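Local coordinates for protein cysteine hydrolase (Staphylococcus aureus, PDB 6KUA) that catalyses the hydrolysis of nicotinamide to nicotinate and ammonia, as a nicotinamidase of the isochorismatase family that carries a bound zinc ion, at residues 3-8 / 48-53; 125-130 / 150-155. All blocks are in the same frame, centred on the assembly; numbering follows the deposited sequence.

Contact 1 of 2, residues 3-8 / 48-53; sequences HRALLV and HIFFLM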
# COMPACT_ATOMS: atom_id res chain seq x y z
N HIS A 3 19.09 -14.93 1.27
CA HIS A 3 17.80 -14.26 1.14
C HIS A 3 17.93 -12.81 1.56
O HIS A 3 17.10 -12.29 2.30
CB HIS A 3 16.75 -14.99 1.98
CG HIS A 3 16.68 -16.46 1.71
ND1 HIS A 3 15.88 -16.99 0.72
CD2 HIS A 3 17.33 -17.50 2.27
CE1 HIS A 3 16.04 -18.30 0.69
NE2 HIS A 3 16.91 -18.64 1.63
N ARG A 4 19.01 -12.15 1.12
CA ARG A 4 19.36 -10.81 1.58
C ARG A 4 19.54 -9.87 0.39
O ARG A 4 19.89 -10.30 -0.72
CB ARG A 4 20.64 -10.82 2.45
CG ARG A 4 21.88 -11.39 1.77
CD ARG A 4 23.16 -11.16 2.59
NE ARG A 4 24.37 -11.27 1.75
CZ ARG A 4 25.58 -10.82 2.08
NH1 ARG A 4 25.81 -10.23 3.24
NH2 ARG A 4 26.59 -10.96 1.23
N ALA A 5 19.29 -8.59 0.62
CA ALA A 5 19.49 -7.58 -0.41
C ALA A 5 20.09 -6.35 0.24
O ALA A 5 19.87 -6.08 1.43
CB ALA A 5 18.18 -7.23 -1.15
N LEU A 6 20.88 -5.64 -0.54
CA LEU A 6 21.49 -4.40 -0.11
C LEU A 6 20.71 -3.24 -0.72
O LEU A 6 20.48 -3.22 -1.94
CB LEU A 6 22.96 -4.35 -0.53
CG LEU A 6 23.72 -3.07 -0.20
CD1 LEU A 6 23.89 -2.91 1.29
CD2 LEU A 6 25.08 -3.09 -0.88
N LEU A 7 20.30 -2.29 0.10
CA LEU A 7 19.61 -1.10 -0.37
C LEU A 7 20.54 0.09 -0.18
O LEU A 7 20.90 0.43 0.95
CB LEU A 7 18.30 -0.87 0.39
CG LEU A 7 17.31 -2.04 0.48
CD1 LEU A 7 15.98 -1.63 1.13
CD2 LEU A 7 17.07 -2.66 -0.90
N VAL A 8 20.94 0.71 -1.29
CA VAL A 8 21.82 1.88 -1.28
C VAL A 8 20.97 3.11 -1.55
O VAL A 8 20.54 3.34 -2.68
CB VAL A 8 22.95 1.75 -2.31
CG1 VAL A 8 23.88 2.97 -2.23
CG2 VAL A 8 23.71 0.45 -2.07
N HIS A 48 21.36 -9.54 -4.31
CA HIS A 48 20.77 -8.45 -5.06
C HIS A 48 21.08 -7.11 -4.41
O HIS A 48 21.08 -6.98 -3.19
CB HIS A 48 19.27 -8.67 -5.18
CG HIS A 48 18.93 -9.79 -6.09
ND1 HIS A 48 18.84 -9.64 -7.46
CD2 HIS A 48 18.73 -11.11 -5.85
CE1 HIS A 48 18.57 -10.81 -8.02
NE2 HIS A 48 18.50 -11.72 -7.06
N ILE A 49 21.37 -6.12 -5.25
CA ILE A 49 21.72 -4.77 -4.82
C ILE A 49 20.80 -3.80 -5.53
O ILE A 49 20.71 -3.81 -6.76
CB ILE A 49 23.19 -4.43 -5.11
CG1 ILE A 49 24.13 -5.49 -4.53
CG2 ILE A 49 23.53 -3.08 -4.53
CD1 ILE A 49 25.30 -5.82 -5.41
N PHE A 50 20.14 -2.94 -4.75
CA PHE A 50 19.20 -1.96 -5.27
C PHE A 50 19.75 -0.57 -4.97
O PHE A 50 20.00 -0.24 -3.81
CB PHE A 50 17.81 -2.14 -4.66
CG PHE A 50 17.18 -3.48 -4.95
CD1 PHE A 50 17.61 -4.62 -4.28
CD2 PHE A 50 16.14 -3.59 -5.87
CE1 PHE A 50 17.04 -5.87 -4.55
CE2 PHE A 50 15.55 -4.83 -6.14
CZ PHE A 50 16.00 -5.97 -5.48
N PHE A 51 19.97 0.22 -6.02
CA PHE A 51 20.33 1.62 -5.88
C PHE A 51 19.05 2.45 -6.01
O PHE A 51 18.40 2.43 -7.05
CB PHE A 51 21.37 2.03 -6.93
CG PHE A 51 22.71 1.34 -6.76
CD1 PHE A 51 22.93 0.09 -7.31
CD2 PHE A 51 23.73 1.94 -6.04
CE1 PHE A 51 24.16 -0.56 -7.14
CE2 PHE A 51 24.94 1.31 -5.87
CZ PHE A 51 25.17 0.06 -6.42
N LEU A 52 18.68 3.12 -4.92
CA LEU A 52 17.42 3.86 -4.82
C LEU A 52 17.72 5.35 -4.84
O LEU A 52 18.48 5.84 -4.00
CB LEU A 52 16.67 3.47 -3.55
CG LEU A 52 16.19 2.03 -3.68
CD1 LEU A 52 16.63 1.20 -2.48
CD2 LEU A 52 14.69 2.02 -3.86
N MET A 53 17.11 6.07 -5.79
CA MET A 53 17.52 7.44 -6.08
C MET A 53 16.33 8.37 -6.27
O MET A 53 15.46 8.11 -7.10
CB MET A 53 18.39 7.47 -7.34
CG MET A 53 19.69 6.69 -7.18
SD MET A 53 20.86 7.58 -6.15
CE MET A 53 20.42 9.25 -6.61
O HOH W 1 19.81 -12.20 -2.76
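L6 and V8 join the 48-53 strand in a parallel ladder, the two short strand axes closing to 4.7 Å at an angle of 19°. L6 N donates to H48 O (3.0 Å), and L6 O accepts from F50 N (2.8 Å, 173° at the hydrogen); V8 repeats the pattern between F50 and L52. At the start of the ladder a water lies between R4 O and H48 N, its bond to the latter weak.

On one face of the sheet A5, L7 and F50 meet. A chi1 of -61° puts F50 CG beside its own backbone N and anti to the carbonyl carbon. A5 CB touches CE1 of the F50 ring at 3.8 Å, while L7 CD2 rests against F50 CB at 3.9 Å and equally near CD1. L6 O sits at the ring edge, in its plane. Farther along, L52 turns its CD1 to L7 CB (3.9 Å). Helix 115-121 covers this face, with L115, L118 and L119 on F50, and H100 stacks on the F50 ring.

The other face carries L6, V8, I49 and F51. L6 and I49 lie side by side, CD2 to CG2 at 4.0 Å, and V8 presses CB and CG1 on the CD2 side of the F51 ring, CB at 3.8 Å from CD2. Y90 packs edge-to-face on F51.

R4, at the strand's beginning, takes its guanidinium to salt bridges with D47 and D41 and to a cation-pi contact with F42. Between 3-8 and 48-53, by contrast, the polar links are backbone N-H...O=C hydrogen bonds, with the water as the one addition: the backbone sets the register, and the buried side chains add purely apolar packing on both faces.

Contact 2 of 2, residues 125-130 / 150-155; sequences NQVEIV and YKISVP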
# COMPACT_ATOMS: atom_id res chain seq x y z
N ASN A 125 14.02 -11.90 2.34
CA ASN A 125 13.31 -11.46 3.54
C ASN A 125 14.23 -10.70 4.48
O ASN A 125 13.91 -10.52 5.65
CB ASN A 125 12.66 -12.65 4.29
CG ASN A 125 13.68 -13.51 5.00
OD1 ASN A 125 14.85 -13.57 4.60
ND2 ASN A 125 13.25 -14.18 6.07
N GLN A 126 15.37 -10.22 3.99
CA GLN A 126 16.33 -9.53 4.83
C GLN A 126 16.99 -8.42 4.03
O GLN A 126 17.46 -8.66 2.91
CB GLN A 126 17.36 -10.54 5.34
CG GLN A 126 18.63 -9.98 5.92
CD GLN A 126 19.50 -11.07 6.54
OE1 GLN A 126 20.23 -11.78 5.84
NE2 GLN A 126 19.41 -11.22 7.87
N VAL A 127 16.98 -7.19 4.55
CA VAL A 127 17.59 -6.07 3.83
C VAL A 127 18.66 -5.45 4.71
O VAL A 127 18.52 -5.36 5.93
CB VAL A 127 16.57 -5.01 3.38
CG1 VAL A 127 15.52 -5.64 2.48
CG2 VAL A 127 15.94 -4.27 4.58
N GLU A 128 19.75 -5.04 4.08
CA GLU A 128 20.76 -4.20 4.70
C GLU A 128 20.67 -2.82 4.06
O GLU A 128 20.62 -2.71 2.83
CB GLU A 128 22.15 -4.80 4.51
CG GLU A 128 23.25 -4.06 5.23
CD GLU A 128 24.59 -4.79 5.13
OE1 GLU A 128 24.61 -6.05 5.16
OE2 GLU A 128 25.63 -4.10 5.01
N ILE A 129 20.62 -1.77 4.88
CA ILE A 129 20.36 -0.44 4.37
C ILE A 129 21.55 0.46 4.64
O ILE A 129 21.95 0.65 5.79
CB ILE A 129 19.09 0.18 4.97
CG1 ILE A 129 17.92 -0.77 4.85
CG2 ILE A 129 18.77 1.46 4.23
CD1 ILE A 129 16.67 -0.25 5.58
N VAL A 130 22.08 1.08 3.58
CA VAL A 130 23.18 2.01 3.70
C VAL A 130 22.82 3.26 2.91
O VAL A 130 21.94 3.25 2.04
CB VAL A 130 24.51 1.40 3.20
CG1 VAL A 130 24.78 0.08 3.92
CG2 VAL A 130 24.47 1.21 1.67
N TYR A 150 10.29 -7.30 6.81
CA TYR A 150 11.67 -7.64 6.51
C TYR A 150 12.52 -7.60 7.76
O TYR A 150 12.31 -6.75 8.63
CB TYR A 150 12.26 -6.67 5.48
CG TYR A 150 11.67 -6.86 4.13
CD1 TYR A 150 12.15 -7.83 3.28
CD2 TYR A 150 10.61 -6.07 3.71
CE1 TYR A 150 11.60 -8.03 2.05
CE2 TYR A 150 10.05 -6.24 2.46
CZ TYR A 150 10.55 -7.22 1.63
OH TYR A 150 10.00 -7.41 0.39
N LYS A 151 13.48 -8.51 7.85
CA LYS A 151 14.55 -8.36 8.82
C LYS A 151 15.49 -7.28 8.31
O LYS A 151 15.72 -7.16 7.10
CB LYS A 151 15.31 -9.68 9.02
CG LYS A 151 14.42 -10.92 9.17
CD LYS A 151 15.24 -12.23 9.27
CE LYS A 151 14.33 -13.46 9.45
NZ LYS A 151 15.09 -14.77 9.45
N ILE A 152 16.03 -6.47 9.22
CA ILE A 152 16.66 -5.21 8.87
C ILE A 152 18.05 -5.12 9.49
O ILE A 152 18.22 -5.39 10.68
CB ILE A 152 15.83 -4.01 9.34
CG1 ILE A 152 14.45 -4.00 8.67
CG2 ILE A 152 16.58 -2.72 9.07
CD1 ILE A 152 13.51 -2.97 9.27
N SER A 153 19.02 -4.67 8.70
CA SER A 153 20.34 -4.35 9.20
C SER A 153 20.73 -2.96 8.74
O SER A 153 20.66 -2.65 7.54
CB SER A 153 21.37 -5.40 8.73
OG SER A 153 22.63 -5.17 9.35
N VAL A 154 21.09 -2.10 9.68
CA VAL A 154 21.61 -0.78 9.31
C VAL A 154 22.96 -0.58 10.00
O VAL A 154 23.00 -0.15 11.16
CB VAL A 154 20.64 0.35 9.67
CG1 VAL A 154 21.18 1.67 9.12
CG2 VAL A 154 19.25 0.07 9.11
N PRO A 155 24.07 -0.87 9.32
CA PRO A 155 25.39 -0.72 9.95
C PRO A 155 25.70 0.75 10.14
O PRO A 155 25.57 1.55 9.22
CB PRO A 155 26.34 -1.38 8.95
CG PRO A 155 25.64 -1.27 7.64
CD PRO A 155 24.16 -1.44 7.96
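V127 and I152 are matched in the parallel pair that closes a beta-alpha-beta unit, strand 126-132, helix 137-147 and strand 151-160, with the short strand axes inclined at 24°. V127 N bonds to K151 O (2.8 Å) and V127 O receives S153 N in a more bent bond (148° at the hydrogen); K151 N to N125 O and I129 N to S153 O complete the ladder. V127 and I152 face the helix of the unit, where both touch A145.

E128 lies on the opposite face with Q126, K151 and S153, and its chain runs extended, CG anti to the backbone N (chi1 -175°). Its CB passes S153 O at 4.0 Å. CG comes closer to that oxygen, 3.7 Å, and also meets P155 CD at 3.9 Å. At the tip one oxygen of the carboxylate, OE2, lies 3.9 Å from P155 CG, the proline ring crossing the glutamate at about a right angle. The same OE2 forms a salt bridge with R38, whose charge would be expected to favour the ionised carboxylate. P155 CG also touches V130 CG1 at 4.0 Å, so E128 and V130 both pack on the proline ring, and F34 of helix 32-44 packs on it too.

At the other end N125 and K151 meet near the surface: ND2 of N125 lies 3.6 Å from K151 CE, a packing contact, and the lysine's CG passes close to N125 O. Y150 directs its CB toward 125-130, its OH hydrogen-bonded to D116 and its ring in cation-pi contact with R120 of the second subunit. The edge of that ring abuts the backbone of 125-130, CD1 standing 3.7 Å from N125 C.

Contacts 1 and 2 lie side by side in one five-stranded parallel sheet, their centres about 9 Å apart. Its strand order is 99-104, 48-54, 4-9, 126-132, 151-160, so contact 1 joins the second and third strands and contact 2 the fourth and fifth. Along the chain contact 1 is complete before contact 2 begins. Strands 4-9 and 126-132 weld the two together: L7 N to E128 O and A5 O to E128 N are probable hydrogen bonds of 2.8 Å. Four adjacent strands of the isochorismatase alpha/beta core thus form one continuous network, with a zinc ion about 12 Å from the L52 side chain of contact 1.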